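Local coordinates for oligopeptide ABC transporter, periplasmic oligopeptide-binding protein, putative (Thermotoga maritima MSB8, PDB 5IPW), which probably binds oligopeptides in the periplasm and delivers them to an ABC transporter for uptake, at residues 51-55 with 606-610; 54-58 with 264-268; 62-66 with 295-301. One frame throughout, in Å; residues are numbered along the deposited sequence.

Interaction 1 of 3, residues 51-55 with 606-610; sequences QPVEK and RNVPE
The amide of Asn607 and the main chain of Glu54 and Lys55 are joined by three hydrogen bonds. OD1 of Asn607 accepts from two successive backbone nitrogens: Lys55 N lies 2.9 Å from Asn607 OD1, in the plane of the side-chain carbonyl and almost straight (169°), whereas Glu54 N, 3.0 Å from Asn607 OD1, comes from above that plane and is more bent. ND2 of the same amide donates a hydrogen bond to Lys55 O, 3.0 Å away, with the acceptor in the amide plane, and also bonds Gln628 O. With both its ends engaged, the Asn607 amide is fixed against a flip.

A salt bridge lies beside these bonds. Glu54 stretches out, CG anti to the backbone N (chi1 -165°), and brings OE1 to 3.0 Å from Arg606 NH1 at the guanidinium edge, the carboxylate and guanidinium planes nearly perpendicular. The other oxygen, Glu54 OE2, is met by Asn607 N at 3.2 Å from above the carboxylate plane, and a water bridges Glu54 OE2 to Val608 O.

Apolar packing is slighter: Val53 sets CG2 4.1 Å from CG of Pro609, the two side chains at about a right angle, and its CB rests on the Asn607 carbonyl oxygen.

This is a loop-to-loop contact in which an asparagine side chain imitates a peptide group toward the main chain opposite. It ties the loop after strand 48-51 to the one between strands 605-606 and 613-614, joining early and late parts of this solute-binding fold.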
# COMPACT_ATOMS: atom_id res chain seq x y z
N GLN A 51 11.13 -16.03 11.01
CA GLN A 51 12.49 -16.20 10.54
C GLN A 51 13.10 -14.83 10.26
O GLN A 51 12.55 -14.04 9.50
CB GLN A 51 12.56 -17.06 9.30
CG GLN A 51 13.98 -17.40 8.90
CD GLN A 51 14.02 -18.15 7.60
OE1 GLN A 51 13.39 -19.21 7.47
NE2 GLN A 51 14.74 -17.61 6.61
N PRO A 52 14.25 -14.55 10.89
CA PRO A 52 14.89 -13.27 10.70
C PRO A 52 15.18 -12.93 9.25
O PRO A 52 15.46 -13.81 8.45
CB PRO A 52 16.20 -13.42 11.45
CG PRO A 52 15.90 -14.39 12.53
CD PRO A 52 14.84 -15.31 12.00
N VAL A 53 15.13 -11.64 8.94
CA VAL A 53 15.55 -11.15 7.65
C VAL A 53 17.02 -11.46 7.40
O VAL A 53 17.40 -11.74 6.28
CB VAL A 53 15.32 -9.62 7.52
CG1 VAL A 53 16.08 -9.04 6.34
CG2 VAL A 53 13.83 -9.34 7.39
N GLU A 54 17.83 -11.40 8.45
CA GLU A 54 19.27 -11.43 8.29
C GLU A 54 19.90 -12.47 9.20
O GLU A 54 20.70 -13.29 8.75
CB GLU A 54 19.82 -10.05 8.62
CG GLU A 54 21.24 -9.79 8.18
CD GLU A 54 21.75 -8.45 8.66
OE1 GLU A 54 22.96 -8.34 8.98
OE2 GLU A 54 20.93 -7.50 8.74
N LYS A 55 19.57 -12.41 10.48
CA LYS A 55 20.10 -13.36 11.42
C LYS A 55 19.33 -13.31 12.72
O LYS A 55 18.54 -12.40 12.95
CB LYS A 55 21.58 -13.08 11.69
CG LYS A 55 21.86 -11.71 12.26
CD LYS A 55 23.35 -11.40 12.28
CE LYS A 55 24.05 -12.10 13.42
NZ LYS A 55 25.50 -11.79 13.46
N ARG A 606 19.97 -4.03 12.82
CA ARG A 606 20.00 -5.19 11.94
C ARG A 606 18.63 -5.78 11.66
O ARG A 606 17.63 -5.32 12.20
CB ARG A 606 20.92 -6.24 12.56
CG ARG A 606 22.39 -5.86 12.44
CD ARG A 606 22.83 -5.98 10.99
NE ARG A 606 23.59 -4.82 10.54
CZ ARG A 606 24.00 -4.63 9.29
NH1 ARG A 606 23.72 -5.50 8.33
NH2 ARG A 606 24.70 -3.54 8.99
N ASN A 607 18.61 -6.80 10.79
CA ASN A 607 17.38 -7.46 10.32
C ASN A 607 16.49 -6.52 9.53
O ASN A 607 15.27 -6.71 9.46
CB ASN A 607 16.60 -8.12 11.49
CG ASN A 607 17.14 -9.50 11.87
OD1 ASN A 607 17.91 -10.11 11.15
ND2 ASN A 607 16.71 -9.99 13.01
N VAL A 608 17.09 -5.50 8.92
CA VAL A 608 16.38 -4.58 8.04
C VAL A 608 16.67 -4.99 6.60
O VAL A 608 17.84 -5.08 6.22
CB VAL A 608 16.83 -3.11 8.24
CG1 VAL A 608 15.95 -2.17 7.43
CG2 VAL A 608 16.77 -2.71 9.71
N PRO A 609 15.62 -5.24 5.79
CA PRO A 609 15.81 -5.67 4.40
C PRO A 609 16.54 -4.65 3.53
O PRO A 609 16.24 -3.47 3.59
CB PRO A 609 14.38 -5.86 3.87
CG PRO A 609 13.52 -5.92 5.06
CD PRO A 609 14.20 -5.17 6.16
N GLU A 610 17.46 -5.14 2.71
CA GLU A 610 18.22 -4.30 1.80
C GLU A 610 17.30 -3.64 0.79
O GLU A 610 17.33 -2.42 0.60
CB GLU A 610 19.26 -5.15 1.07
CG GLU A 610 20.40 -4.35 0.45
CD GLU A 610 21.40 -5.21 -0.31
OE1 GLU A 610 21.91 -4.74 -1.34
OE2 GLU A 610 21.67 -6.36 0.12
O HOH W 1 19.62 -5.30 8.10

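Interaction 2 of 3, residues 54-58 with 264-268; sequences EKVGQ and VDIEG
Val56 points its side chain at Asp265, Ile266 and Glu267 of a tight turn, and its two methyl groups divide the contact between them. CG1 stands anti to the backbone N (chi1 175°), which places it beside the carboxylate of Asp265 with CG1 3.4 Å from OD2. The valine and aspartate side chains meet at a slant, a methyl against one carboxylate oxygen. Asp265 OD2 is also hydrogen-bonded to Tyr273 OH and to Asn269 ND2, so the methyl lies against an acceptor already engaged by others.

The second methyl turns to the aliphatic part of Ile266. Val56 CG2 sits 4.0 Å from Ile266 CG1, with the ethyl end CD1 scarcely farther away, and these two branched chains also approach at an angle. Ile266 holds CG1 between its backbone N and carbonyl carbon (chi1 59°), which swings the ethyl branch round to the valine.

Glu267 completes the set from another direction, its chain at about a right angle to that of Val56. Its CG methylene faces both methyls, 3.9 Å from Val56 CG1, so the glutamate contributes hydrocarbon to the contact.

Across the two segments the chemistry is therefore van der Waals contact alone, and the buried area is small. Gly57 takes a lesser part, its N being hydrogen-bonded to the same Tyr273 OH that reaches Asp265, which makes the tyrosine a polar link beside the apolar patch.

The receiving element is a type I beta turn from Asp265 to Gly268, closed by Gly268 N to Asp265 O at 3.0 Å. The arrangement is surface packing of a single valine from the 54-58 loop against the turn into which strand 263-265, at the edge of a small mixed sheet, leads.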
# COMPACT_ATOMS: atom_id res chain seq x y z
N GLU A 54 17.83 -11.40 8.45
CA GLU A 54 19.27 -11.43 8.29
C GLU A 54 19.90 -12.47 9.20
O GLU A 54 20.70 -13.29 8.75
CB GLU A 54 19.82 -10.05 8.62
CG GLU A 54 21.24 -9.79 8.18
CD GLU A 54 21.75 -8.45 8.66
OE1 GLU A 54 22.96 -8.34 8.98
OE2 GLU A 54 20.93 -7.50 8.74
N LYS A 55 19.57 -12.41 10.48
CA LYS A 55 20.10 -13.36 11.42
C LYS A 55 19.33 -13.31 12.72
O LYS A 55 18.54 -12.40 12.95
CB LYS A 55 21.58 -13.08 11.69
CG LYS A 55 21.86 -11.71 12.26
CD LYS A 55 23.35 -11.40 12.28
CE LYS A 55 24.05 -12.10 13.42
NZ LYS A 55 25.50 -11.79 13.46
N VAL A 56 19.57 -14.30 13.57
CA VAL A 56 18.93 -14.35 14.86
C VAL A 56 19.43 -13.17 15.68
O VAL A 56 20.63 -12.93 15.75
CB VAL A 56 19.21 -15.69 15.57
CG1 VAL A 56 18.65 -15.71 16.99
CG2 VAL A 56 18.61 -16.84 14.77
N GLY A 57 18.51 -12.44 16.29
CA GLY A 57 18.83 -11.18 16.96
C GLY A 57 19.17 -11.29 18.43
O GLY A 57 19.12 -12.36 19.01
N GLN A 58 19.51 -10.15 19.02
CA GLN A 58 19.85 -10.04 20.44
C GLN A 58 18.89 -9.08 21.10
O GLN A 58 18.43 -8.12 20.47
CB GLN A 58 21.27 -9.51 20.62
CG GLN A 58 22.34 -10.44 20.11
CD GLN A 58 23.72 -9.81 20.13
OE1 GLN A 58 23.99 -8.88 19.36
NE2 GLN A 58 24.60 -10.30 20.99
N VAL A 264 7.61 -15.56 18.35
CA VAL A 264 9.00 -15.83 18.69
C VAL A 264 9.86 -16.01 17.44
O VAL A 264 9.37 -16.09 16.32
CB VAL A 264 9.15 -17.08 19.57
CG1 VAL A 264 8.31 -16.96 20.84
CG2 VAL A 264 8.75 -18.34 18.81
N ASP A 265 11.16 -16.01 17.70
CA ASP A 265 12.22 -16.42 16.78
C ASP A 265 12.19 -17.87 16.41
O ASP A 265 11.58 -18.68 17.10
CB ASP A 265 13.55 -16.31 17.54
CG ASP A 265 14.31 -15.14 17.17
OD1 ASP A 265 13.79 -14.35 16.37
OD2 ASP A 265 15.43 -15.00 17.68
N ILE A 266 12.97 -18.21 15.39
CA ILE A 266 13.33 -19.60 15.16
C ILE A 266 14.10 -20.21 16.33
O ILE A 266 14.05 -21.42 16.52
CB ILE A 266 14.09 -19.80 13.82
CG1 ILE A 266 15.38 -18.98 13.76
CG2 ILE A 266 13.19 -19.44 12.65
CD1 ILE A 266 16.18 -19.19 12.48
N GLU A 267 14.82 -19.42 17.12
CA GLU A 267 15.45 -19.92 18.35
C GLU A 267 14.58 -19.81 19.61
O GLU A 267 15.06 -20.04 20.71
CB GLU A 267 16.78 -19.19 18.61
CG GLU A 267 17.89 -19.52 17.61
CD GLU A 267 18.48 -20.91 17.81
OE1 GLU A 267 19.13 -21.13 18.85
OE2 GLU A 267 18.30 -21.78 16.93
N GLY A 268 13.31 -19.45 19.46
CA GLY A 268 12.42 -19.32 20.61
C GLY A 268 12.53 -18.04 21.45
O GLY A 268 11.94 -17.97 22.53

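Interaction 3 of 3, residues 62-66 with 295-301; sequences TWRRV and GEIDMQW
Strand 62-67, an outermost strand of a four-stranded mixed sheet, is met here by the chain that leaves the Schellman motif after helix 285-293 and runs into strand 299-300 of a second sheet. Arg64 grips Asp298 side-on: NE is 3.0 Å from Asp298 OD2 and NH2 is 2.9 Å from Asp298 OD1. Both acceptors lie in the guanidinium plane, yet the nitrogens approach from above the carboxylate plane, the two planes being 47° apart. Arg64 N also reaches Asp298 OD2, at 2.9 Å on its anti side, while Asp298 N returns a bond to Arg64 O. With an alanine in place of Arg64 both side-chain bonds go, and the buried Asp298 carboxylate would probably be left without its countercharge.

Trp63 gives NE1 to Met299 O at 2.9 Å, the acceptor in the ring plane and the donor on a carbonyl lone pair; CZ2 lies 3.6 Å from Met299 CG. Gln300, extended with CG anti to the backbone N (chi1 -170°), pairs with the main chain of Val66: OE1 takes Val66 N at 3.0 Å and NE2 bonds Val66 O. The Arg65 guanidinium stacks over Gln300, its plane 26° from that of the amide.

With two nitrogens of Arg64 and its backbone N on one carboxylate, Asp298 is probably held ionised despite burial, and the side-chain bonds to main chain link the two sheets.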
# COMPACT_ATOMS: atom_id res chain seq x y z
N THR A 62 17.32 0.81 22.82
CA THR A 62 16.29 1.80 22.57
C THR A 62 16.48 2.30 21.15
O THR A 62 17.53 2.83 20.80
CB THR A 62 16.33 2.98 23.57
OG1 THR A 62 16.07 2.50 24.89
CG2 THR A 62 15.27 4.02 23.23
N TRP A 63 15.43 2.13 20.36
CA TRP A 63 15.42 2.47 18.96
C TRP A 63 14.98 3.93 18.85
O TRP A 63 13.82 4.26 19.10
CB TRP A 63 14.47 1.50 18.24
CG TRP A 63 14.11 1.77 16.82
CD1 TRP A 63 14.63 2.72 15.98
CD2 TRP A 63 13.16 1.04 16.06
NE1 TRP A 63 14.03 2.64 14.74
CE2 TRP A 63 13.13 1.60 14.76
CE3 TRP A 63 12.33 -0.05 16.34
CZ2 TRP A 63 12.29 1.12 13.76
CZ3 TRP A 63 11.50 -0.53 15.35
CH2 TRP A 63 11.49 0.05 14.07
N ARG A 64 15.93 4.78 18.47
CA ARG A 64 15.70 6.22 18.35
C ARG A 64 15.14 6.59 17.00
O ARG A 64 15.75 6.31 15.97
CB ARG A 64 17.00 6.99 18.58
CG ARG A 64 17.63 6.74 19.95
CD ARG A 64 19.03 7.32 20.03
NE ARG A 64 19.93 6.65 19.09
CZ ARG A 64 21.11 7.12 18.70
NH1 ARG A 64 21.58 8.27 19.16
NH2 ARG A 64 21.83 6.41 17.83
N ARG A 65 13.97 7.22 17.02
CA ARG A 65 13.38 7.81 15.83
C ARG A 65 12.96 9.25 16.11
O ARG A 65 13.13 9.75 17.23
CB ARG A 65 12.14 7.02 15.40
CG ARG A 65 12.33 5.53 15.21
CD ARG A 65 11.03 4.89 14.73
NE ARG A 65 11.07 4.51 13.32
CZ ARG A 65 10.18 4.85 12.39
NH1 ARG A 65 9.13 5.59 12.67
NH2 ARG A 65 10.35 4.41 11.14
N VAL A 66 12.40 9.90 15.10
CA VAL A 66 11.83 11.23 15.26
C VAL A 66 10.46 11.30 14.59
O VAL A 66 10.25 10.69 13.54
CB VAL A 66 12.76 12.33 14.66
CG1 VAL A 66 14.09 12.36 15.39
CG2 VAL A 66 12.99 12.12 13.18
N GLY A 295 23.69 10.69 12.45
CA GLY A 295 23.62 9.36 13.03
C GLY A 295 22.87 9.33 14.34
O GLY A 295 23.18 8.53 15.23
N GLU A 296 21.87 10.20 14.47
CA GLU A 296 21.05 10.26 15.67
C GLU A 296 19.72 9.50 15.50
O GLU A 296 18.91 9.47 16.41
CB GLU A 296 20.79 11.71 16.07
CG GLU A 296 22.00 12.41 16.65
CD GLU A 296 21.72 13.84 17.10
OE1 GLU A 296 20.66 14.39 16.74
OE2 GLU A 296 22.56 14.41 17.82
N ILE A 297 19.52 8.91 14.33
CA ILE A 297 18.37 8.06 14.07
C ILE A 297 18.85 6.63 13.81
O ILE A 297 19.65 6.39 12.91
CB ILE A 297 17.57 8.57 12.86
CG1 ILE A 297 17.11 10.01 13.11
CG2 ILE A 297 16.39 7.63 12.58
CD1 ILE A 297 16.18 10.56 12.05
N ASP A 298 18.34 5.68 14.59
CA ASP A 298 18.78 4.29 14.53
C ASP A 298 18.25 3.56 13.31
O ASP A 298 18.97 2.78 12.69
CB ASP A 298 18.38 3.57 15.80
CG ASP A 298 19.24 3.95 16.98
OD1 ASP A 298 20.48 4.03 16.80
OD2 ASP A 298 18.69 4.15 18.09
N MET A 299 17.00 3.83 12.96
CA MET A 299 16.44 3.39 11.69
C MET A 299 15.12 4.11 11.44
O MET A 299 14.26 4.19 12.33
CB MET A 299 16.27 1.85 11.65
CG MET A 299 14.87 1.32 11.32
SD MET A 299 14.34 1.49 9.63
CE MET A 299 12.60 1.66 9.87
N GLN A 300 14.95 4.62 10.23
CA GLN A 300 13.71 5.27 9.86
C GLN A 300 13.61 5.41 8.37
O GLN A 300 14.61 5.56 7.67
CB GLN A 300 13.61 6.66 10.52
CG GLN A 300 12.23 7.29 10.37
CD GLN A 300 11.99 8.45 11.34
OE1 GLN A 300 12.55 8.49 12.44
NE2 GLN A 300 11.15 9.39 10.94
N TRP A 301 12.38 5.33 7.89
CA TRP A 301 12.07 5.57 6.50
C TRP A 301 11.08 6.72 6.36
O TRP A 301 11.14 7.48 5.39
CB TRP A 301 11.45 4.31 5.89
CG TRP A 301 10.84 4.51 4.55
CD1 TRP A 301 11.49 4.59 3.36
CD2 TRP A 301 9.45 4.66 4.26
NE1 TRP A 301 10.59 4.78 2.33
CE2 TRP A 301 9.33 4.84 2.86
CE3 TRP A 301 8.28 4.66 5.04
CZ2 TRP A 301 8.10 5.01 2.22
CZ3 TRP A 301 7.05 4.83 4.41
CH2 TRP A 301 6.97 5.00 3.01

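Interactions 1 and 2 begin on the same loop after strand 48-51 and overlap at Glu54 and Lys55, which make contacts in interaction 1 but none in interaction 2. They touch through Gln51 and Pro52 against Ile266, yet hold the loop to different elements: the late 606-610 loop and the turn 265-268. Interaction 3, whose centre is about 17 Å from that of interaction 1, is the most buried and joins strand 62-67 to the approach to strand 299-300. Polar bonding goes with burial here: the surface contact, interaction 2, is van der Waals packing, whereas the partly buried interaction 1 and the buried interaction 3 each combine an arginine-carboxylate salt bridge with a side-chain amide that pairs with backbone.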